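Local coordinates for kinesin-like protein KIF19 (Mus musculus, PDB 5GSZ) that walks toward microtubule plus ends as a kinesin-8 motor and sets the length of motile cilia by depolymerizing microtubules at their tips, at residues D300-L303 with T304-L307; E332-N335 with T336-A340. All blocks are in the same frame, centred on the assembly; numbering follows the deposited sequence.

Contact 1 of 2, residues D300-L303 with T304-L307; sequences DSKL and TRLL
Backbone amides of Arg-305, Leu-306 and Leu-307 bond to the carbonyls of Ser-301, Lys-302 and Leu-303, giving the first i-to-i+4 hydrogen bonds of helix 302-307. The straightest runs from Arg-305 N to Ser-301 O, 3.0 Å long. Ser-301 is the N-cap residue, and the example shows how a serine closes the start of a helix. Ser-301 OG is tucked in between its own N and C (chi1 55°), a rotation that turns it back toward the helix, where it accepts from Thr-304 N at 3.2 Å. Ser-301 OG is also hydrogen-bonded to Thr-304 OG1, at 3.0 Å, so two polar groups of one threonine grip it. With an alanine here, Thr-304 N would probably lose its cap and the threonine hydroxyl its mate, leaving the first turn more apt to fray. Just before the cap, Asp-300 CB rests against Thr-304 CG2 at 4.0 Å, the two side chains crossing nearly at right angles. Arg-305 folds back past Asp-300, with its CG 3.7 Å from Asp-300 CB and the edge of its guanidinium facing Asp-300 O. Lys-302 runs alongside Arg-305, its NZ 3.2 Å from Arg-305 NH1, a meeting of like charges and not a hydrogen bond. One turn on, Leu-303 CD1 meets Leu-307 CD1 at 3.7 Å. The helix is laid against the central mixed sheet: Leu-306 and Leu-307 touch Phe-247 on strand 242-250, Leu-303 and Lys-302 reach Ile-153 on strand 142-154, and Glu-156 OE1 accepts from Lys-302 N.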
# COMPACT_ATOMS: atom_id res chain seq x y z
N ASP A 300 -6.57 12.09 14.18
CA ASP A 300 -6.35 11.33 12.96
C ASP A 300 -4.90 11.47 12.52
O ASP A 300 -4.33 12.56 12.53
CB ASP A 300 -7.28 11.82 11.85
CG ASP A 300 -8.74 11.60 12.19
OD1 ASP A 300 -9.01 10.86 13.17
OD2 ASP A 300 -9.62 12.15 11.48
N SER A 301 -4.28 10.35 12.13
CA SER A 301 -2.93 10.41 11.60
C SER A 301 -2.92 11.22 10.31
O SER A 301 -3.96 11.46 9.68
CB SER A 301 -2.41 9.00 11.35
OG SER A 301 -3.29 8.29 10.51
N LYS A 302 -1.73 11.68 9.92
CA LYS A 302 -1.61 12.36 8.63
C LYS A 302 -2.15 11.47 7.51
O LYS A 302 -2.87 11.95 6.63
CB LYS A 302 -0.15 12.75 8.36
CG LYS A 302 0.49 13.58 9.47
CD LYS A 302 -0.20 14.94 9.66
CE LYS A 302 0.23 15.60 10.97
NZ LYS A 302 -0.30 14.83 12.15
N LEU A 303 -1.84 10.17 7.54
CA LEU A 303 -2.28 9.31 6.44
C LEU A 303 -3.79 9.16 6.43
O LEU A 303 -4.39 9.13 5.35
CB LEU A 303 -1.58 7.95 6.52
CG LEU A 303 -2.01 6.84 5.56
CD1 LEU A 303 -1.82 7.27 4.13
CD2 LEU A 303 -1.23 5.55 5.82
N THR A 304 -4.42 9.10 7.60
CA THR A 304 -5.89 9.05 7.64
C THR A 304 -6.50 10.32 7.08
O THR A 304 -7.44 10.27 6.27
CB THR A 304 -6.38 8.83 9.07
OG1 THR A 304 -5.98 7.53 9.52
CG2 THR A 304 -7.88 8.93 9.11
N ARG A 305 -6.01 11.48 7.53
CA ARG A 305 -6.54 12.75 7.04
C ARG A 305 -6.35 12.87 5.53
O ARG A 305 -7.26 13.30 4.82
CB ARG A 305 -5.89 13.92 7.78
CG ARG A 305 -6.48 14.19 9.19
CD ARG A 305 -5.45 14.74 10.20
NE ARG A 305 -4.95 16.07 9.88
CZ ARG A 305 -3.90 16.64 10.47
NH1 ARG A 305 -3.22 15.98 11.40
NH2 ARG A 305 -3.51 17.86 10.11
N LEU A 306 -5.19 12.45 5.02
CA LEU A 306 -4.96 12.53 3.57
C LEU A 306 -5.94 11.65 2.80
O LEU A 306 -6.37 12.02 1.71
CB LEU A 306 -3.52 12.16 3.24
CG LEU A 306 -3.23 11.93 1.76
CD1 LEU A 306 -3.40 13.26 1.04
CD2 LEU A 306 -1.84 11.38 1.48
N LEU A 307 -6.31 10.50 3.35
CA LEU A 307 -7.16 9.55 2.66
C LEU A 307 -8.65 9.74 2.95
O LEU A 307 -9.45 8.95 2.44
CB LEU A 307 -6.74 8.12 3.01
CG LEU A 307 -5.35 7.69 2.52
CD1 LEU A 307 -5.13 6.22 2.76
CD2 LEU A 307 -5.16 7.99 1.05

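Contact 2 of 2, residues E332-N335 with T336-A340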
# COMPACT_ATOMS: atom_id res chain seq x y z
N GLU A 332 5.70 -13.48 12.57
CA GLU A 332 5.20 -12.37 11.77
C GLU A 332 4.29 -12.84 10.65
O GLU A 332 3.29 -12.18 10.35
CB GLU A 332 6.33 -11.56 11.17
CG GLU A 332 7.52 -11.37 12.03
CD GLU A 332 8.51 -10.44 11.37
OE1 GLU A 332 8.91 -10.74 10.20
OE2 GLU A 332 8.87 -9.42 12.00
N SER A 333 4.63 -13.95 9.99
CA SER A 333 3.78 -14.39 8.89
C SER A 333 2.38 -14.69 9.39
O SER A 333 1.39 -14.35 8.74
CB SER A 333 4.39 -15.61 8.19
OG SER A 333 5.54 -15.24 7.43
N ARG A 334 2.28 -15.31 10.57
CA ARG A 334 0.98 -15.65 11.14
C ARG A 334 0.21 -14.40 11.56
O ARG A 334 -1.00 -14.30 11.33
CB ARG A 334 1.15 -16.61 12.31
CG ARG A 334 -0.09 -16.73 13.18
CD ARG A 334 0.06 -17.76 14.27
NE ARG A 334 1.10 -17.41 15.23
CZ ARG A 334 1.35 -18.11 16.32
NH1 ARG A 334 0.64 -19.19 16.57
NH2 ARG A 334 2.32 -17.75 17.15
N ASN A 335 0.88 -13.43 12.17
CA ASN A 335 0.22 -12.15 12.41
C ASN A 335 -0.30 -11.56 11.10
O ASN A 335 -1.45 -11.11 11.03
CB ASN A 335 1.18 -11.19 13.11
CG ASN A 335 1.47 -11.61 14.53
OD1 ASN A 335 0.75 -12.44 15.10
ND2 ASN A 335 2.51 -11.04 15.13
N THR A 336 0.52 -11.58 10.06
CA THR A 336 0.10 -10.96 8.80
C THR A 336 -1.09 -11.70 8.21
O THR A 336 -2.13 -11.10 7.92
CB THR A 336 1.28 -10.91 7.82
OG1 THR A 336 2.39 -10.26 8.44
CG2 THR A 336 0.90 -10.13 6.56
N LEU A 337 -0.97 -13.03 8.07
CA LEU A 337 -2.04 -13.82 7.47
C LEU A 337 -3.34 -13.73 8.26
O LEU A 337 -4.43 -13.76 7.67
CB LEU A 337 -1.60 -15.27 7.37
CG LEU A 337 -0.44 -15.54 6.43
CD1 LEU A 337 0.29 -16.75 6.92
CD2 LEU A 337 -0.99 -15.82 5.08
N THR A 338 -3.26 -13.61 9.60
CA THR A 338 -4.44 -13.37 10.42
C THR A 338 -5.08 -12.01 10.11
O THR A 338 -6.31 -11.88 10.04
CB THR A 338 -4.05 -13.42 11.89
OG1 THR A 338 -3.63 -14.75 12.21
CG2 THR A 338 -5.23 -12.98 12.81
N TYR A 339 -4.25 -10.99 9.96
CA TYR A 339 -4.75 -9.65 9.75
C TYR A 339 -5.46 -9.54 8.41
O TYR A 339 -6.53 -8.93 8.31
CB TYR A 339 -3.58 -8.67 9.85
CG TYR A 339 -3.91 -7.23 9.61
CD1 TYR A 339 -4.51 -6.45 10.59
CD2 TYR A 339 -3.61 -6.63 8.39
CE1 TYR A 339 -4.80 -5.12 10.36
CE2 TYR A 339 -3.90 -5.31 8.15
CZ TYR A 339 -4.49 -4.56 9.14
OH TYR A 339 -4.77 -3.24 8.89
N ALA A 340 -4.92 -10.19 7.38
CA ALA A 340 -5.45 -10.11 6.02
C ALA A 340 -6.42 -11.23 5.69
O ALA A 340 -7.06 -11.16 4.64
CB ALA A 340 -4.32 -10.13 5.00
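Glu-332 O takes two hydrogen bonds from Thr-336, one from the backbone N and one from OG1 at 2.9 Å. The hydroxyl comes from above the carbonyl plane, brought there by a side chain whose OG1 lies beside its own backbone N (chi1 -54°). This keeps the polar end of a buried threonine satisfied within the helix while its side chain meets Pro-105 of the nucleotide-binding loop and Ile-323 of strand 315-323. Next along, Ser-333 O accepts from Leu-337 N at 2.8 Å, and Leu-337 CD1 bends back over the same carbonyl; the buried serine hydroxyl itself bonds Ser-324 O. Helix 330-340 is the last helix modelled of the kinesin motor domain, and in kinesins the corresponding helix leads into the neck linker. Arg-334 O repeats the pattern of Glu-332, accepting from Thr-338 N at 2.9 Å and from Thr-338 OG1 at 2.8 Å, the two donors arriving from opposite faces of the carbonyl plane. The Arg-334 and Thr-338 side chains run alongside one another, and both touch Tyr-65. Asn-335 O then accepts from Tyr-339 N at 3.0 Å, and the tyrosine ring reaches on to stack with Tyr-103.

In the fold
Contact 1 precedes contact 2 along the chain, and both lie within the kinesin motor domain. Their centres are about 24 Å apart and their nearest atoms about 10 Å, so they do not touch. Strand 315-323, an inner strand of the eight-stranded mixed sheet, comes between them in sequence: helix 302-307 precedes it, and helix 330-340 follows and packs on it. The two helices meet different strands, 242-250 and 142-154 for the first, 315-323 for the second, and helix 330-340 also packs on strands 41-45 and 62-66 of the three-stranded antiparallel sheet. Helix 302-307 probably corresponds to a helix of the kinesin microtubule-binding face, whereas helix 330-340 lies beside Pro-105 of the ADP pocket.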